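PDB 3IWT: molybdopterin biosynthesis protein MoaB from Sulfolobus tokodaii, which probably takes part in molybdenum cofactor biosynthesis, perhaps by binding molybdopterin through its MogA/MoaB-type domain. Local coordinates for residues S26-E29 with K30-K33; T102-K105 with L106-R109; D116-R119 with L120-F123; V169-L172 with V173-V176. All blocks are in the same frame, centred on the assembly; numbering follows the deposited sequence.

Contact 1 (S26-E29 with K30-K33); sequences SRYE and KLLK
Leu32 reaches back one turn to the ring of Tyr28, the chief side-chain contact in the last two turns of the short helix 25-32. Its CB lies 3.5 Å from Glu29 O, so the side chain starts out over the carbonyls of the preceding turn. CG comes next: it packs against Tyr28 O and sits over one face of the phenol, 4.3 Å from the ring centroid and 25° off the normal, a CH-pi contact. From there the two methyls spread along the CE2-CZ-OH side of the ring. CD1 lies 3.5 Å from Tyr28 CE2, while CD2 goes farther out, to 3.9 Å from Tyr28 OH. The tyrosine meets this branch because its CG stands anti to the backbone N (chi1 179°), which swings the ring toward the C-terminal end of the helix. On the same side of the ring plane, but past the CD1 edge, Leu31 CD2 comes obliquely to 4.2 Å from Tyr28 CD1. Beneath the side chains run regular i to i+4 bonds, among them Leu31 N to Arg27 O at 3.0 Å, and the last of them, from Lys33 N to Glu29 O, comes just where the chain leaves helical geometry. The helix follows strand 17-23 of the central sheet after a single residue, Ser24, and lies at the surface. Arg27 ties it to its surroundings through Ser24, the carbonyl of Val38 and a salt bridge to Glu40 on helix 40-51, and Tyr28 leans on Pro63, just past strand 55-62.

Contact 2 (T102-K105 with L106-R109); sequences TIRK and LFDR
The turn after helix 99-103 is held by Ile103, Arg104, Leu106 and Phe107 and leads into a classic beta bulge, where Asp108 and Arg109 both face Ile141 at the short strand 109-110, outermost within this chain. Two backbone bonds, each spanning three residues, tighten it: Leu106 N to Ile103 O at 2.8 Å and Phe107 N to Arg104 O at 3.3 Å. In the second the donor stands well above the carbonyl plane, 61° out of it. Phe107 folds back under the turn, its CG beside its own backbone N (chi1 -64°), and one face of the ring takes Arg104 CA, a CH-pi contact 3.9 Å from the centroid. Ile103 O lies over the same face, toward the rim. CB and CG of Arg104 cross the ring obliquely at its CE2 side, CG 3.8 Å from Phe107 CE2. Ile103 CG2 meets Phe107 CE1 at 3.9 Å, the two side chains crossing at about a right angle. Ile103 CD1 also touches Leu106 CD1, 4.1 Å away. An alanine in place of Phe107 would probably open a gap beneath Arg104 and against Val147 and Leu149 of strand 145-150, leaving the turn less firmly anchored to the sheet. The core of the turn is thus apolar, and Leu106 carries this on to Leu106 of the second subunit, while Arg104 and Asp108 form salt bridges with Glu112 of the fourth subunit and Lys66 of the second.

Contact 3 (D116-R119 with L120-F123); sequences DVFR and LVSF
Leu120, Arg119 and Phe118 have the most surface buried in this contact between successive turns of helix 112-123, which packs against the long helix 154-176 and against neighbouring subunits. Leu120 sets its CB 3.4 Å from Val117 O, and its N binds Asp116 O at 2.8 Å. The rest of its side chain serves the assembly, meeting Leu120 of the fourth subunit and Phe123 of the third. Arg119 contributes its carbonyl, which accepts from Phe123 N at 2.8 Å. Asp116 N stands over one face of its guanidinium, offset toward the rim, while NE forms a salt bridge with Asp116 of the fourth subunit and NH1 bonds Thr135 O; Asp116 in turn pairs with Arg119 of the third subunit. These paired charges, buried between chains, probably stabilise each other. Phe118 turns to the other side of the helix, CG anti to the backbone N (chi1 -180°), and its ring packs on Ala160 and Leu164 of helix 154-176. Val121 CG2 approaches Phe118 CD1 obliquely at 4.3 Å, and Ser122 OG stands over one ring face, offset toward the rim, 3.4 Å from Phe118 CZ. Replacing Phe118 by an alanine is likely to leave a gap between the two helices and strip Ser122 OG of the ring beneath it. That hydroxyl also bonds a glycerol, probably from the crystallisation liquor. Phe118 O is gripped twice from one residue, by Ser122 N at 3.0 Å and by Ser122 OG at 2.9 Å, the two donors arriving from opposite faces of the carbonyl plane.

Contact 4 (V169-L172 with V173-V176); sequences VGHL and VYLV
Successive turns meet where the long C-terminal helix 154-176 ends, with His171 and Leu175 on the side turned to the third subunit, Val169, Val173 and Val176 turned to the sheet, and Leu172 between the two. The imidazole of His171 reaches the next turn because its CG is anti to the backbone N (chi1 177°). CE1 then lies 3.6 Å from Leu175 CD2, with NE2 a little farther from the same methyl, which approaches the ring obliquely. Farther back on the imidazole, His171 CD2 is 4.2 Å from Tyr174 CD2, and the tyrosine ring turns its edge to His171 O, which lies near the ring plane. On the inner side the branched residues pack more loosely against each other: Val169 CG2 is 4.3 Å from Val173 CG2, and Leu172 CD1 is 4.4 Å from Val176 CG2. More intimate is the fit of valine methyls on carbonyls of the turn before, as with Val173 CG2 at 3.3 Å from Val169 O. The backbone bonds run unbroken from one segment to the other, including Leu175 N to His171 O at 2.8 Å, although the helix is kinked at Gly170 and His171. Val169 and Leu172 rest on Tyr148, and Val173 and Val176 on Ile146, of strand 145-150, with Val84 of strand 84-88 beside Val169 and Val173; His171 and Leu172 pack on Leu134 of the third subunit, and Leu175 on its Tyr93.

Contact 1 stands apart on the surface, its centre 35 Å from that of contact 4 and 32 Å from that of contact 3, both across the centre of the chain. Contacts 2 and 4 are the pair that touch: in one of its two modelled conformers Arg109 NH2 lies 4.0 Å from Val176 CG2. Contact 3 comes within about 7 Å of contact 2 at the nearest atoms and about 11 Å of contact 4. Contacts 2, 3 and 4 all reach the third subunit. Of the bound molecules, the glycerol lies about 3 Å from the side chain of Ser122 in contact 3, and that side chain is about 11 Å from a magnesium ion.

Contact 1 (S26-E29 with K30-K33)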
loop_
_atom_site.group_PDB
_atom_site.type_symbol
_atom_site.label_atom_id
_atom_site.label_comp_id
_atom_site.label_asym_id
_atom_site.label_seq_id
_atom_site.Cartn_x
_atom_site.Cartn_y
_atom_site.Cartn_z
ATOM N N SER A 26 -22.789 10.370 -20.715
ATOM C CA SER A 26 -23.732 11.056 -21.627
ATOM C C SER A 26 -23.881 10.288 -22.935
ATOM O O SER A 26 -24.997 10.005 -23.364
ATOM C CB SER A 26 -23.315 12.495 -21.899
ATOM O OG SER A 26 -22.017 12.584 -22.466
ATOM N N ARG A 27 -22.755 9.912 -23.540
ATOM C CA ARG A 27 -22.781 9.174 -24.795
ATOM C C ARG A 27 -23.384 7.776 -24.627
ATOM O O ARG A 27 -24.153 7.327 -25.482
ATOM C CB ARG A 27 -21.390 9.140 -25.431
ATOM C CG ARG A 27 -20.911 10.527 -25.841
ATOM C CD ARG A 27 -19.493 10.534 -26.373
ATOM N NE ARG A 27 -19.033 11.881 -26.707
ATOM C CZ ARG A 27 -18.626 12.786 -25.822
ATOM N NH1 ARG A 27 -18.573 12.515 -24.532
ATOM N NH2 ARG A 27 -18.236 13.973 -26.234
ATOM N N TYR A 28 -23.068 7.108 -23.518
ATOM C CA TYR A 28 -23.623 5.780 -23.264
ATOM C C TYR A 28 -25.146 5.833 -23.151
ATOM O O TYR A 28 -25.836 4.998 -23.718
ATOM C CB TYR A 28 -23.026 5.166 -22.000
ATOM C CG TYR A 28 -23.561 3.792 -21.656
ATOM C CD1 TYR A 28 -23.131 2.668 -22.351
ATOM C CD2 TYR A 28 -24.489 3.618 -20.636
ATOM C CE1 TYR A 28 -23.596 1.400 -22.022
ATOM C CE2 TYR A 28 -24.974 2.352 -20.309
ATOM C CZ TYR A 28 -24.523 1.250 -21.009
ATOM O OH TYR A 28 -24.998 -0.012 -20.708
ATOM N N GLU A 29 -25.663 6.824 -22.435
ATOM C CA GLU A 29 -27.109 6.954 -22.257
ATOM C C GLU A 29 -27.824 7.191 -23.597
ATOM O O GLU A 29 -28.914 6.663 -23.820
ATOM C CB GLU A 29 -27.440 8.070 -21.262
ATOM C CG GLU A 29 -26.882 7.854 -19.845
ATOM C CD GLU A 29 -27.589 6.770 -19.043
ATOM O OE1 GLU A 29 -28.424 6.021 -19.595
ATOM O OE2 GLU A 29 -27.292 6.672 -17.833
ATOM N N LYS A 30 -27.204 7.957 -24.500
ATOM C CA LYS A 30 -27.745 8.149 -25.866
ATOM C C LYS A 30 -27.737 6.854 -26.679
ATOM O O LYS A 30 -28.687 6.573 -27.411
ATOM C CB LYS A 30 -26.943 9.197 -26.633
ATOM C CG LYS A 30 -27.110 10.617 -26.152
ATOM C CD LYS A 30 -26.199 11.541 -26.952
ATOM C CE LYS A 30 -26.038 12.922 -26.310
ATOM N NZ LYS A 30 -26.963 13.931 -26.912
ATOM N N LEU A 31 -26.654 6.082 -26.565
ATOM C CA LEU A 31 -26.555 4.763 -27.188
ATOM C C LEU A 31 -27.712 3.869 -26.730
ATOM O O LEU A 31 -28.279 3.131 -27.531
ATOM C CB LEU A 31 -25.198 4.098 -26.851
ATOM C CG LEU A 31 -24.950 2.642 -27.288
ATOM C CD1 LEU A 31 -24.557 2.599 -28.769
ATOM C CD2 LEU A 31 -23.890 1.921 -26.404
ATOM N N LEU A 32 -28.058 3.927 -25.445
ATOM C CA LEU A 32 -29.191 3.143 -24.918
ATOM C C LEU A 32 -30.530 3.575 -25.530
ATOM O O LEU A 32 -31.371 2.729 -25.842
ATOM C CB LEU A 32 -29.267 3.237 -23.391
ATOM C CG LEU A 32 -28.143 2.556 -22.602
ATOM C CD1 LEU A 32 -28.379 2.767 -21.112
ATOM C CD2 LEU A 32 -28.019 1.074 -22.957
ATOM N N LYS A 33 -30.707 4.886 -25.703
ATOM C CA LYS A 33 -31.897 5.452 -26.357
ATOM C C LYS A 33 -31.824 5.425 -27.896
ATOM O O LYS A 33 -32.673 6.016 -28.567
ATOM C CB LYS A 33 -32.099 6.901 -25.902
ATOM C CG LYS A 33 -32.330 7.085 -24.412
ATOM C CD LYS A 33 -32.669 8.541 -24.109
ATOM C CE LYS A 33 -33.004 8.782 -22.635
ATOM N NZ LYS A 33 -31.855 9.352 -21.860
#

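Contact 2 (T102-K105 with L106-R109)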
loop_
_atom_site.group_PDB
_atom_site.type_symbol
_atom_site.label_atom_id
_atom_site.label_comp_id
_atom_site.label_asym_id
_atom_site.label_seq_id
_atom_site.Cartn_x
_atom_site.Cartn_y
_atom_site.Cartn_z
ATOM N N THR A 102 -10.293 2.329 -11.041
ATOM C CA THR A 102 -10.820 1.044 -11.430
ATOM C C THR A 102 -9.737 0.161 -12.104
ATOM O O THR A 102 -9.599 -1.020 -11.769
ATOM C CB THR A 102 -12.042 1.213 -12.366
ATOM O OG1 THR A 102 -13.049 1.956 -11.675
ATOM C CG2 THR A 102 -12.584 -0.138 -12.806
ATOM N N ILE A 103 -8.995 0.716 -13.061
ATOM C CA ILE A 103 -8.119 -0.097 -13.905
ATOM C C ILE A 103 -6.669 -0.183 -13.459
ATOM O O ILE A 103 -6.014 -1.216 -13.648
ATOM C CB ILE A 103 -8.223 0.364 -15.394
ATOM C CG1 ILE A 103 -9.676 0.206 -15.861
ATOM C CG2 ILE A 103 -7.220 -0.368 -16.312
ATOM C CD1 ILE A 103 -10.244 -1.216 -15.827
ATOM N N ARG A 104 -6.148 0.898 -12.872
ATOM C CA ARG A 104 -4.726 0.967 -12.578
ATOM C C ARG A 104 -4.301 -0.150 -11.660
ATOM O O ARG A 104 -3.189 -0.664 -11.768
ATOM C CB ARG A 104 -4.341 2.361 -12.001
ATOM C CG ARG A 104 -2.854 2.555 -11.796
ATOM C CD ARG A 104 -2.552 4.021 -11.520
ATOM N NE ARG A 104 -3.229 4.422 -10.310
ATOM C CZ ARG A 104 -3.235 5.686 -9.867
ATOM N NH1 ARG A 104 -2.615 6.624 -10.537
ATOM N NH2 ARG A 104 -3.858 5.983 -8.756
ATOM N N LYS A 105 -5.220 -0.580 -10.802
ATOM C CA LYS A 105 -4.995 -1.649 -9.870
ATOM C C LYS A 105 -4.700 -2.982 -10.535
ATOM O O LYS A 105 -4.007 -3.828 -9.933
ATOM C CB LYS A 105 -6.240 -1.847 -8.958
ATOM C CG LYS A 105 -6.225 -0.968 -7.789
ATOM C CD LYS A 105 -7.414 -1.190 -6.885
ATOM C CE LYS A 105 -8.225 0.107 -6.708
ATOM N NZ LYS A 105 -9.726 -0.250 -6.642
ATOM N N LEU A 106 -5.228 -3.162 -11.744
ATOM C CA LEU A 106 -5.118 -4.403 -12.483
ATOM C C LEU A 106 -3.798 -4.603 -13.230
ATOM O O LEU A 106 -3.516 -5.697 -13.741
ATOM C CB LEU A 106 -6.251 -4.506 -13.483
ATOM C CG LEU A 106 -7.656 -4.246 -12.905
ATOM C CD1 LEU A 106 -8.623 -4.571 -14.037
ATOM C CD2 LEU A 106 -7.978 -5.018 -11.650
ATOM N N PHE A 107 -3.010 -3.548 -13.327
ATOM C CA PHE A 107 -1.746 -3.614 -14.040
ATOM C C PHE A 107 -0.837 -4.639 -13.374
ATOM O O PHE A 107 -0.735 -4.684 -12.143
ATOM C CB PHE A 107 -1.057 -2.225 -14.072
ATOM C CG PHE A 107 -1.807 -1.156 -14.840
ATOM C CD1 PHE A 107 -2.689 -1.467 -15.857
ATOM C CD2 PHE A 107 -1.559 0.205 -14.578
ATOM C CE1 PHE A 107 -3.351 -0.472 -16.591
ATOM C CE2 PHE A 107 -2.216 1.228 -15.337
ATOM C CZ PHE A 107 -3.112 0.868 -16.328
ATOM N N ASP A 108 -0.195 -5.480 -14.172
ATOM C CA ASP A 108 0.949 -6.252 -13.683
ATOM C C ASP A 108 2.068 -5.305 -13.179
ATOM O O ASP A 108 2.601 -5.497 -12.099
ATOM C CB ASP A 108 1.501 -7.148 -14.780
ATOM C CG ASP A 108 0.495 -8.212 -15.260
ATOM O OD1 ASP A 108 -0.564 -8.395 -14.648
ATOM O OD2 ASP A 108 0.798 -8.885 -16.257
ATOM N N ARG A 109 2.381 -4.296 -14.007
ATOM C CA ARG A 109 3.352 -3.231 -13.717
ATOM C C ARG A 109 2.746 -1.912 -14.209
ATOM O O ARG A 109 2.277 -1.859 -15.350
ATOM C CB ARG A 109 4.660 -3.474 -14.490
ATOM C CG ARG A 109 5.260 -4.856 -14.269
ATOM C CD ARG A 109 6.672 -4.972 -14.848
ATOM N NE ARG A 109 6.651 -5.325 -16.262
ATOM C CZ ARG A 109 7.740 -5.477 -17.015
ATOM N NH1 ARG A 109 8.957 -5.268 -16.508
ATOM N NH2 ARG A 109 7.602 -5.829 -18.281
#

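Contact 3 (D116-R119 with L120-F123)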
loop_
_atom_site.group_PDB
_atom_site.type_symbol
_atom_site.label_atom_id
_atom_site.label_comp_id
_atom_site.label_asym_id
_atom_site.label_seq_id
_atom_site.Cartn_x
_atom_site.Cartn_y
_atom_site.Cartn_z
ATOM N N ASP A 116 3.504 11.399 -15.099
ATOM C CA ASP A 116 4.206 12.689 -15.000
ATOM C C ASP A 116 4.707 13.259 -16.327
ATOM O O ASP A 116 4.681 14.483 -16.546
ATOM C CB ASP A 116 5.315 12.653 -13.912
ATOM C CG ASP A 116 6.257 11.492 -14.065
ATOM O OD1 ASP A 116 5.892 10.405 -13.570
ATOM O OD2 ASP A 116 7.347 11.658 -14.678
ATOM N N VAL A 117 5.164 12.391 -17.234
ATOM C CA VAL A 117 5.585 12.859 -18.550
ATOM C C VAL A 117 4.388 13.395 -19.367
ATOM O O VAL A 117 4.520 14.397 -20.072
ATOM C CB VAL A 117 6.385 11.805 -19.317
ATOM C CG1 VAL A 117 6.763 12.346 -20.723
ATOM C CG2 VAL A 117 7.635 11.419 -18.527
ATOM N N PHE A 118 3.221 12.775 -19.226
ATOM C CA PHE A 118 2.027 13.316 -19.859
ATOM C C PHE A 118 1.662 14.681 -19.273
ATOM O O PHE A 118 1.281 15.601 -19.999
ATOM C CB PHE A 118 0.823 12.375 -19.775
ATOM C CG PHE A 118 -0.416 12.952 -20.440
ATOM C CD1 PHE A 118 -0.468 13.102 -21.823
ATOM C CD2 PHE A 118 -1.491 13.417 -19.674
ATOM C CE1 PHE A 118 -1.589 13.660 -22.433
ATOM C CE2 PHE A 118 -2.619 13.976 -20.286
ATOM C CZ PHE A 118 -2.654 14.107 -21.657
ATOM N N ARG A 119 1.794 14.818 -17.959
ATOM C CA ARG A 119 1.532 16.108 -17.321
ATOM C C ARG A 119 2.571 17.161 -17.754
ATOM O O ARG A 119 2.228 18.337 -17.912
ATOM C CB ARG A 119 1.451 15.962 -15.808
ATOM C CG ARG A 119 0.187 15.265 -15.379
ATOM C CD ARG A 119 0.011 15.209 -13.869
ATOM N NE ARG A 119 0.904 14.305 -13.159
ATOM C CZ ARG A 119 0.572 13.105 -12.699
ATOM N NH1 ARG A 119 -0.609 12.576 -12.962
ATOM N NH2 ARG A 119 1.443 12.411 -11.976
ATOM N N LEU A 120 3.804 16.726 -18.018
ATOM C CA LEU A 120 4.864 17.634 -18.496
ATOM C C LEU A 120 4.516 18.242 -19.878
ATOM O O LEU A 120 4.549 19.459 -20.065
ATOM C CB LEU A 120 6.220 16.880 -18.518
ATOM C CG LEU A 120 7.516 17.523 -19.045
ATOM C CD1 LEU A 120 8.647 16.554 -18.728
ATOM C CD2 LEU A 120 7.501 17.787 -20.547
ATOM N N VAL A 121 4.190 17.390 -20.844
ATOM C CA VAL A 121 3.817 17.860 -22.175
ATOM C C VAL A 121 2.491 18.646 -22.157
ATOM O O VAL A 121 2.332 19.613 -22.908
ATOM C CB VAL A 121 3.812 16.714 -23.211
ATOM C CG1 VAL A 121 5.190 16.012 -23.252
ATOM C CG2 VAL A 121 2.731 15.739 -22.913
ATOM N N SER A 122 1.569 18.265 -21.278
ATOM C CA SER A 122 0.299 18.991 -21.081
ATOM C C SER A 122 0.528 20.381 -20.529
ATOM O O SER A 122 -0.022 21.390 -21.057
ATOM C CB SER A 122 -0.623 18.213 -20.128
ATOM O OG SER A 122 -1.103 17.036 -20.763
ATOM N N PHE A 123 1.397 20.474 -19.520
ATOM C CA PHE A 123 1.782 21.785 -18.952
ATOM C C PHE A 123 2.320 22.760 -20.006
ATOM O O PHE A 123 2.113 23.980 -19.904
ATOM C CB PHE A 123 2.835 21.630 -17.852
ATOM C CG PHE A 123 3.128 22.918 -17.103
ATOM C CD1 PHE A 123 2.294 23.356 -16.085
ATOM C CD2 PHE A 123 4.204 23.705 -17.462
ATOM C CE1 PHE A 123 2.541 24.574 -15.424
ATOM C CE2 PHE A 123 4.474 24.913 -16.800
ATOM C CZ PHE A 123 3.641 25.335 -15.788
#

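Contact 4 (V169-L172 with V173-V176)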
loop_
_atom_site.group_PDB
_atom_site.type_symbol
_atom_site.label_atom_id
_atom_site.label_comp_id
_atom_site.label_asym_id
_atom_site.label_seq_id
_atom_site.Cartn_x
_atom_site.Cartn_y
_atom_site.Cartn_z
ATOM N N VAL A 169 5.365 3.209 -28.472
ATOM C CA VAL A 169 4.555 2.024 -28.210
ATOM C C VAL A 169 5.134 0.765 -28.883
ATOM O O VAL A 169 5.060 -0.327 -28.314
ATOM C CB VAL A 169 3.056 2.233 -28.605
ATOM C CG1 VAL A 169 2.886 2.314 -30.102
ATOM C CG2 VAL A 169 2.166 1.123 -28.012
ATOM N N GLY A 170 5.717 0.921 -30.069
ATOM C CA GLY A 170 6.357 -0.200 -30.757
ATOM C C GLY A 170 7.444 -0.852 -29.923
ATOM O O GLY A 170 7.424 -2.060 -29.703
ATOM N N HIS A 171 8.382 -0.040 -29.441
ATOM C CA HIS A 171 9.499 -0.515 -28.610
ATOM C C HIS A 171 9.027 -1.078 -27.270
ATOM O O HIS A 171 9.559 -2.076 -26.769
ATOM C CB HIS A 171 10.522 0.618 -28.366
ATOM C CG HIS A 171 11.649 0.226 -27.456
ATOM N ND1 HIS A 171 11.892 0.861 -26.254
ATOM C CD2 HIS A 171 12.577 -0.756 -27.558
ATOM C CE1 HIS A 171 12.925 0.286 -25.657
ATOM N NE2 HIS A 171 13.359 -0.697 -26.428
ATOM N N LEU A 172 8.021 -0.452 -26.689
ATOM C CA LEU A 172 7.436 -0.947 -25.446
ATOM C C LEU A 172 6.788 -2.338 -25.592
ATOM O O LEU A 172 7.001 -3.233 -24.758
ATOM C CB LEU A 172 6.418 0.081 -24.964
ATOM C CG LEU A 172 5.745 -0.049 -23.617
ATOM C CD1 LEU A 172 6.720 -0.263 -22.426
ATOM C CD2 LEU A 172 4.924 1.239 -23.454
ATOM N N VAL A 173 6.006 -2.536 -26.646
ATOM C CA VAL A 173 5.443 -3.873 -26.935
ATOM C C VAL A 173 6.551 -4.932 -27.135
ATOM O O VAL A 173 6.484 -6.054 -26.582
ATOM C CB VAL A 173 4.509 -3.846 -28.175
ATOM C CG1 VAL A 173 4.202 -5.269 -28.669
ATOM C CG2 VAL A 173 3.224 -3.093 -27.866
ATOM N N TYR A 174 7.550 -4.579 -27.945
ATOM C CA TYR A 174 8.726 -5.424 -28.152
ATOM C C TYR A 174 9.352 -5.809 -26.789
ATOM O O TYR A 174 9.578 -6.979 -26.487
ATOM C CB TYR A 174 9.782 -4.722 -29.048
ATOM C CG TYR A 174 11.137 -5.371 -28.885
ATOM C CD1 TYR A 174 11.470 -6.513 -29.602
ATOM C CD2 TYR A 174 12.047 -4.893 -27.935
ATOM C CE1 TYR A 174 12.689 -7.158 -29.401
ATOM C CE2 TYR A 174 13.268 -5.520 -27.725
ATOM C CZ TYR A 174 13.585 -6.654 -28.455
ATOM O OH TYR A 174 14.800 -7.283 -28.246
ATOM N N LEU A 175 9.611 -4.792 -25.978
ATOM C CA LEU A 175 10.320 -4.940 -24.711
ATOM C C LEU A 175 9.579 -5.879 -23.748
ATOM O O LEU A 175 10.158 -6.797 -23.176
ATOM C CB LEU A 175 10.477 -3.558 -24.085
ATOM C CG LEU A 175 11.546 -3.284 -23.054
ATOM C CD1 LEU A 175 12.867 -3.913 -23.406
ATOM C CD2 LEU A 175 11.659 -1.756 -22.949
ATOM N N VAL A 176 8.286 -5.636 -23.613
ATOM C CA VAL A 176 7.400 -6.410 -22.738
ATOM C C VAL A 176 7.301 -7.887 -23.139
ATOM O O VAL A 176 7.069 -8.762 -22.300
ATOM C CB VAL A 176 6.016 -5.710 -22.735
ATOM C CG1 VAL A 176 4.897 -6.655 -22.478
ATOM C CG2 VAL A 176 6.065 -4.539 -21.755
#